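Local coordinates for protein L-threonine dehydrogenase (Flavobacterium frigidimaris, PDB 2YY7) that binds NAD in a Rossmann-type fold and probably oxidises L-threonine, as expected of an L-threonine dehydrogenase, at residues R166-T178 against P212-I224. Residues are numbered along the deposited sequence; the frame is centred on the assembly and turned at random.
With NAD (nicotinamide-adenine-dinucleotide), chain E.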
loop_
_atom_site.group_PDB
_atom_site.type_symbol
_atom_site.label_atom_id
_atom_site.label_comp_id
_atom_site.label_asym_id
_atom_site.label_seq_id
_atom_site.Cartn_x
_atom_site.Cartn_y
_atom_site.Cartn_z
ATOM N N ARG A 166 -1.407 1.991 -17.611
ATOM C CA ARG A 166 -1.338 3.431 -17.423
ATOM C C ARG A 166 -2.383 3.890 -16.423
ATOM O O ARG A 166 -3.499 3.370 -16.395
ATOM C CB ARG A 166 -1.532 4.110 -18.776
ATOM C CG ARG A 166 -0.681 3.441 -19.853
ATOM C CD ARG A 166 -0.749 4.113 -21.212
ATOM N NE ARG A 166 0.049 3.360 -22.175
ATOM C CZ ARG A 166 0.333 3.762 -23.409
ATOM N NH1 ARG A 166 -0.116 4.926 -23.853
ATOM N NH2 ARG A 166 1.070 2.991 -24.201
ATOM N N SER A 167 -2.021 4.877 -15.607
ATOM C CA SER A 167 -2.922 5.375 -14.577
ATOM C C SER A 167 -2.795 6.864 -14.279
ATOM O O SER A 167 -1.756 7.477 -14.517
ATOM C CB SER A 167 -2.680 4.599 -13.279
ATOM O OG SER A 167 -3.567 5.019 -12.252
ATOM N N ILE A 168 -3.879 7.433 -13.763
ATOM C CA ILE A 168 -3.903 8.827 -13.355
ATOM C C ILE A 168 -4.690 8.942 -12.049
ATOM O O ILE A 168 -5.664 8.218 -11.820
ATOM C CB ILE A 168 -4.529 9.766 -14.435
ATOM C CG1 ILE A 168 -5.908 9.270 -14.849
ATOM C CG2 ILE A 168 -3.616 9.840 -15.657
ATOM C CD1 ILE A 168 -6.489 10.055 -16.020
ATOM N N ARG A 169 -4.239 9.837 -11.182
ATOM C CA ARG A 169 -4.893 10.059 -9.905
ATOM C C ARG A 169 -5.953 11.146 -10.093
ATOM O O ARG A 169 -5.698 12.323 -9.836
ATOM C CB ARG A 169 -3.849 10.486 -8.859
ATOM C CG ARG A 169 -2.788 9.417 -8.554
ATOM C CD ARG A 169 -1.581 10.020 -7.812
ATOM N NE ARG A 169 -0.567 9.019 -7.474
ATOM C CZ ARG A 169 0.720 9.295 -7.268
ATOM N NH1 ARG A 169 1.162 10.545 -7.361
ATOM N NH2 ARG A 169 1.574 8.320 -6.984
ATOM N N TYR A 170 -7.142 10.757 -10.559
ATOM C CA TYR A 170 -8.221 11.730 -10.775
ATOM C C TYR A 170 -8.560 12.525 -9.515
ATOM O O TYR A 170 -8.625 11.965 -8.420
ATOM C CB TYR A 170 -9.548 11.061 -11.152
ATOM C CG TYR A 170 -9.657 10.267 -12.436
ATOM C CD1 TYR A 170 -9.326 10.818 -13.676
ATOM C CD2 TYR A 170 -10.216 8.992 -12.414
ATOM C CE1 TYR A 170 -9.561 10.102 -14.867
ATOM C CE2 TYR A 170 -10.452 8.280 -13.581
ATOM C CZ TYR A 170 -10.126 8.833 -14.800
ATOM O OH TYR A 170 -10.376 8.095 -15.938
ATOM N N PRO A 171 -8.764 13.845 -9.647
ATOM C CA PRO A 171 -9.130 14.600 -8.448
ATOM C C PRO A 171 -10.655 14.411 -8.358
ATOM O O PRO A 171 -11.196 13.537 -9.033
ATOM C CB PRO A 171 -8.719 16.034 -8.794
ATOM C CG PRO A 171 -8.807 16.082 -10.273
ATOM C CD PRO A 171 -8.261 14.742 -10.702
ATOM N N GLY A 172 -11.350 15.189 -7.535
ATOM C CA GLY A 172 -12.798 15.035 -7.458
ATOM C C GLY A 172 -13.416 15.374 -8.809
ATOM O O GLY A 172 -13.154 16.453 -9.344
ATOM N N LEU A 173 -14.231 14.476 -9.361
ATOM C CA LEU A 173 -14.841 14.710 -10.675
ATOM C C LEU A 173 -16.287 15.202 -10.644
ATOM O O LEU A 173 -17.091 14.774 -9.817
ATOM C CB LEU A 173 -14.759 13.440 -11.535
ATOM C CG LEU A 173 -13.374 12.860 -11.821
ATOM C CD1 LEU A 173 -13.495 11.799 -12.909
ATOM C CD2 LEU A 173 -12.416 13.958 -12.267
ATOM N N ILE A 174 -16.611 16.085 -11.584
ATOM C CA ILE A 174 -17.937 16.688 -11.677
ATOM C C ILE A 174 -18.600 16.413 -13.030
ATOM O O ILE A 174 -18.005 16.652 -14.079
ATOM C CB ILE A 174 -17.817 18.210 -11.448
ATOM C CG1 ILE A 174 -17.177 18.459 -10.074
ATOM C CG2 ILE A 174 -19.189 18.874 -11.532
ATOM C CD1 ILE A 174 -16.467 19.798 -9.942
ATOM N N SER A 175 -19.830 15.907 -13.006
ATOM C CA SER A 175 -20.537 15.605 -14.247
ATOM C C SER A 175 -22.042 15.826 -14.135
ATOM O O SER A 175 -22.584 15.952 -13.038
ATOM C CB SER A 175 -20.278 14.161 -14.671
ATOM O OG SER A 175 -20.880 13.265 -13.755
ATOM N N TRP A 176 -22.701 15.841 -15.291
ATOM C CA TRP A 176 -24.141 16.062 -15.394
ATOM C C TRP A 176 -24.927 14.868 -15.941
ATOM O O TRP A 176 -26.146 14.815 -15.799
ATOM C CB TRP A 176 -24.405 17.264 -16.308
ATOM C CG TRP A 176 -23.738 17.116 -17.652
ATOM C CD1 TRP A 176 -22.512 17.600 -18.021
ATOM C CD2 TRP A 176 -24.224 16.366 -18.773
ATOM N NE1 TRP A 176 -22.204 17.194 -19.298
ATOM C CE2 TRP A 176 -23.237 16.434 -19.783
ATOM C CE3 TRP A 176 -25.398 15.639 -19.023
ATOM C CZ2 TRP A 176 -23.388 15.803 -21.025
ATOM C CZ3 TRP A 176 -25.546 15.011 -20.261
ATOM C CH2 TRP A 176 -24.544 15.099 -21.244
ATOM N N SER A 177 -24.244 13.913 -16.571
ATOM C CA SER A 177 -24.942 12.769 -17.169
ATOM C C SER A 177 -25.317 11.604 -16.261
ATOM O O SER A 177 -26.308 10.919 -16.517
ATOM C CB SER A 177 -24.134 12.222 -18.350
ATOM O OG SER A 177 -22.894 11.700 -17.918
ATOM N N THR A 178 -24.533 11.367 -15.214
ATOM C CA THR A 178 -24.798 10.253 -14.306
ATOM C C THR A 178 -24.426 10.647 -12.876
ATOM O O THR A 178 -23.447 11.356 -12.658
ATOM C CB THR A 178 -23.976 9.014 -14.729
ATOM O OG1 THR A 178 -24.227 8.730 -16.110
ATOM C CG2 THR A 178 -24.350 7.795 -13.900
ATOM N N PRO A 212 -8.979 19.495 -4.755
ATOM C CA PRO A 212 -8.603 19.408 -6.172
ATOM C C PRO A 212 -9.812 18.833 -6.909
ATOM O O PRO A 212 -10.326 17.773 -6.533
ATOM C CB PRO A 212 -7.439 18.419 -6.172
ATOM C CG PRO A 212 -6.929 18.455 -4.755
ATOM C CD PRO A 212 -8.196 18.538 -3.960
ATOM N N MET A 213 -10.260 19.526 -7.952
ATOM C CA MET A 213 -11.417 19.080 -8.718
ATOM C C MET A 213 -11.141 19.129 -10.214
ATOM O O MET A 213 -10.174 19.751 -10.656
ATOM C CB MET A 213 -12.622 19.972 -8.401
ATOM C CG MET A 213 -13.098 19.904 -6.955
ATOM S SD MET A 213 -14.245 18.549 -6.656
ATOM C CE MET A 213 -14.942 19.043 -5.071
ATOM N N MET A 214 -12.002 18.469 -10.983
ATOM C CA MET A 214 -11.880 18.441 -12.433
ATOM C C MET A 214 -13.234 18.154 -13.074
ATOM O O MET A 214 -14.005 17.332 -12.573
ATOM C CB MET A 214 -10.871 17.369 -12.861
ATOM C CG MET A 214 -10.647 17.299 -14.369
ATOM S SD MET A 214 -9.376 16.100 -14.806
ATOM C CE MET A 214 -7.888 16.977 -14.248
ATOM N N TYR A 215 -13.533 18.844 -14.170
ATOM C CA TYR A 215 -14.787 18.625 -14.881
ATOM C C TYR A 215 -14.620 17.310 -15.643
ATOM O O TYR A 215 -13.527 17.014 -16.134
ATOM C CB TYR A 215 -15.055 19.772 -15.864
ATOM C CG TYR A 215 -16.479 19.818 -16.376
ATOM C CD1 TYR A 215 -16.775 20.376 -17.618
ATOM C CD2 TYR A 215 -17.536 19.333 -15.604
ATOM C CE1 TYR A 215 -18.084 20.453 -18.079
ATOM C CE2 TYR A 215 -18.852 19.407 -16.057
ATOM C CZ TYR A 215 -19.116 19.968 -17.296
ATOM O OH TYR A 215 -20.406 20.040 -17.754
ATOM N N MET A 216 -15.691 16.526 -15.750
ATOM C CA MET A 216 -15.616 15.226 -16.429
ATOM C C MET A 216 -15.032 15.255 -17.848
ATOM O O MET A 216 -14.278 14.357 -18.227
ATOM C CB MET A 216 -16.999 14.557 -16.449
ATOM C CG MET A 216 -16.995 13.097 -16.916
ATOM S SD MET A 216 -16.058 11.985 -15.827
ATOM C CE MET A 216 -17.194 11.851 -14.432
ATOM N N ASP A 217 -15.374 16.268 -18.640
ATOM C CA ASP A 217 -14.839 16.351 -20.004
ATOM C C ASP A 217 -13.312 16.293 -19.993
ATOM O O ASP A 217 -12.690 15.685 -20.864
ATOM C CB ASP A 217 -15.271 17.652 -20.689
ATOM C CG ASP A 217 -16.757 17.691 -20.993
ATOM O OD1 ASP A 217 -17.172 18.571 -21.769
ATOM O OD2 ASP A 217 -17.509 16.855 -20.459
ATOM N N ASP A 218 -12.717 16.946 -19.005
ATOM C CA ASP A 218 -11.268 16.976 -18.871
ATOM C C ASP A 218 -10.761 15.608 -18.431
ATOM O O ASP A 218 -9.780 15.093 -18.973
ATOM C CB ASP A 218 -10.868 18.047 -17.850
ATOM C CG ASP A 218 -10.826 19.435 -18.450
ATOM O OD1 ASP A 218 -11.037 20.415 -17.709
ATOM O OD2 ASP A 218 -10.569 19.552 -19.663
ATOM N N ALA A 219 -11.437 15.020 -17.448
ATOM C CA ALA A 219 -11.044 13.712 -16.950
ATOM C C ALA A 219 -11.051 12.696 -18.093
ATOM O O ALA A 219 -10.153 11.866 -18.191
ATOM C CB ALA A 219 -11.988 13.267 -15.839
ATOM N N ILE A 220 -12.064 12.768 -18.952
ATOM C CA ILE A 220 -12.170 11.849 -20.087
ATOM C C ILE A 220 -11.051 12.078 -21.108
ATOM O O ILE A 220 -10.452 11.129 -21.613
ATOM C CB ILE A 220 -13.531 12.001 -20.795
ATOM C CG1 ILE A 220 -14.664 11.678 -19.817
ATOM C CG2 ILE A 220 -13.593 11.088 -22.017
ATOM C CD1 ILE A 220 -14.587 10.285 -19.215
ATOM N N ASP A 221 -10.772 13.337 -21.421
ATOM C CA ASP A 221 -9.707 13.645 -22.372
ATOM C C ASP A 221 -8.378 13.115 -21.839
ATOM O O ASP A 221 -7.580 12.545 -22.582
ATOM C CB ASP A 221 -9.625 15.158 -22.599
ATOM C CG ASP A 221 -10.744 15.675 -23.497
ATOM O OD1 ASP A 221 -10.947 16.906 -23.554
ATOM O OD2 ASP A 221 -11.415 14.848 -24.149
ATOM N N ALA A 222 -8.156 13.294 -20.541
ATOM C CA ALA A 222 -6.932 12.831 -19.901
ATOM C C ALA A 222 -6.799 11.326 -20.058
ATOM O O ALA A 222 -5.747 10.822 -20.457
ATOM C CB ALA A 222 -6.944 13.203 -18.417
ATOM N N THR A 223 -7.874 10.616 -19.738
ATOM C CA THR A 223 -7.902 9.161 -19.827
ATOM C C THR A 223 -7.571 8.664 -21.227
ATOM O O THR A 223 -6.723 7.791 -21.403
ATOM C CB THR A 223 -9.287 8.613 -19.424
ATOM O OG1 THR A 223 -9.600 9.046 -18.094
ATOM C CG2 THR A 223 -9.299 7.088 -19.473
ATOM N N ILE A 224 -8.241 9.226 -22.225
ATOM C CA ILE A 224 -8.016 8.829 -23.606
ATOM C C ILE A 224 -6.630 9.208 -24.114
ATOM O O ILE A 224 -5.978 8.421 -24.796
ATOM C CB ILE A 224 -9.083 9.459 -24.531
ATOM C CG1 ILE A 224 -10.468 8.932 -24.140
ATOM C CG2 ILE A 224 -8.767 9.162 -25.993
ATOM C CD1 ILE A 224 -11.600 9.551 -24.921
HETATM P PA NAD E . -19.125 4.754 -9.992
HETATM O O1A NAD E . -20.000 5.861 -10.469
HETATM O O2A NAD E . -19.392 4.277 -8.610
HETATM O O5B NAD E . -19.079 3.575 -11.049
HETATM C C5B NAD E . -18.643 2.294 -10.698
HETATM C C4B NAD E . -19.280 1.283 -11.619
HETATM O O4B NAD E . -18.672 0.017 -11.357
HETATM C C3B NAD E . -20.803 1.155 -11.374
HETATM O O3B NAD E . -21.549 1.302 -12.595
HETATM C C2B NAD E . -20.932 -0.225 -10.716
HETATM O O2B NAD E . -22.161 -0.860 -11.019
HETATM C C1B NAD E . -19.713 -0.957 -11.297
HETATM N N9A NAD E . -19.334 -2.143 -10.516
HETATM C C8A NAD E . -19.282 -2.235 -9.125
HETATM N N7A NAD E . -18.918 -3.486 -8.806
HETATM C C5A NAD E . -18.725 -4.160 -9.962
HETATM C C6A NAD E . -18.381 -5.480 -10.205
HETATM N N6A NAD E . -18.248 -6.331 -9.210
HETATM N N1A NAD E . -18.283 -5.917 -11.500
HETATM C C2A NAD E . -18.519 -5.059 -12.564
HETATM N N3A NAD E . -18.891 -3.747 -12.343
HETATM C C4A NAD E . -18.994 -3.327 -11.040
HETATM O O3 NAD E . -17.603 5.264 -9.957
HETATM P PN NAD E . -16.850 6.326 -10.926
HETATM O O1N NAD E . -17.201 6.125 -12.372
HETATM O O2N NAD E . -16.963 7.645 -10.245
HETATM O O5D NAD E . -15.306 5.864 -10.732
HETATM C C5D NAD E . -14.696 4.937 -11.642
HETATM C C4D NAD E . -13.201 4.772 -11.250
HETATM O O4D NAD E . -12.581 6.042 -11.164
HETATM C C3D NAD E . -12.995 4.140 -9.870
HETATM O O3D NAD E . -11.805 3.357 -9.905
HETATM C C2D NAD E . -12.732 5.325 -8.973
HETATM O O2D NAD E . -12.063 4.875 -7.818
HETATM C C1D NAD E . -11.934 6.252 -9.890
HETATM N N1N NAD E . -12.023 7.649 -9.405
HETATM C C2N NAD E . -13.220 8.331 -9.491
HETATM C C3N NAD E . -13.294 9.642 -9.033
HETATM C C7N NAD E . -14.550 10.449 -9.221
HETATM O O7N NAD E . -14.529 11.714 -8.656
HETATM N N7N NAD E . -15.636 9.962 -9.847
HETATM C C4N NAD E . -12.164 10.259 -8.465
HETATM C C5N NAD E . -10.952 9.564 -8.409
HETATM C C6N NAD E . -10.889 8.260 -8.857
HETATM O O HOH W 1 -20.018 18.604 -20.805
#
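Four backbone hydrogen bonds zip Gly172 and Ile174 to Pro212, Met214 and Met216, pairing strands 172-174 and 212-215 in parallel within the Rossmann-type sheet of this short-chain dehydrogenase/reductase superfamily member. Met214 N meets Gly172 O at 2.8 Å, nearly in line with the carbonyl, and the last rung, Met216 N to Ile174 O, ties the start of helix 216-224 to the strand. Between these rungs Leu173 N points the other way and donates to the nicotinamide amide oxygen, NAD O7N, at 2.9 Å. Just upstream, Tyr170 OH and Thr223 OG1 share a very short hydrogen bond of 2.5 Å, the threonine oxygen lying in the ring plane at its edge; the opposite edge faces NAD C6N. A phenylalanine in place of Tyr170 would keep the ring beside NAD but probably leave Thr223 OG1 without this partner and the ring untethered from the helix. Helix 216-224 packs over the strand through Ala219, whose CB lies 3.6 Å from Leu173 CD1, while Met216, folded back at chi2 (63°) and chi3 (75°), brings SD within 3.9 Å of that methyl. Pro171 CG rests on Met214 CB at 3.6 Å. Trp176 NE1 donates to a water that probably donates in turn to Asp217 OD1.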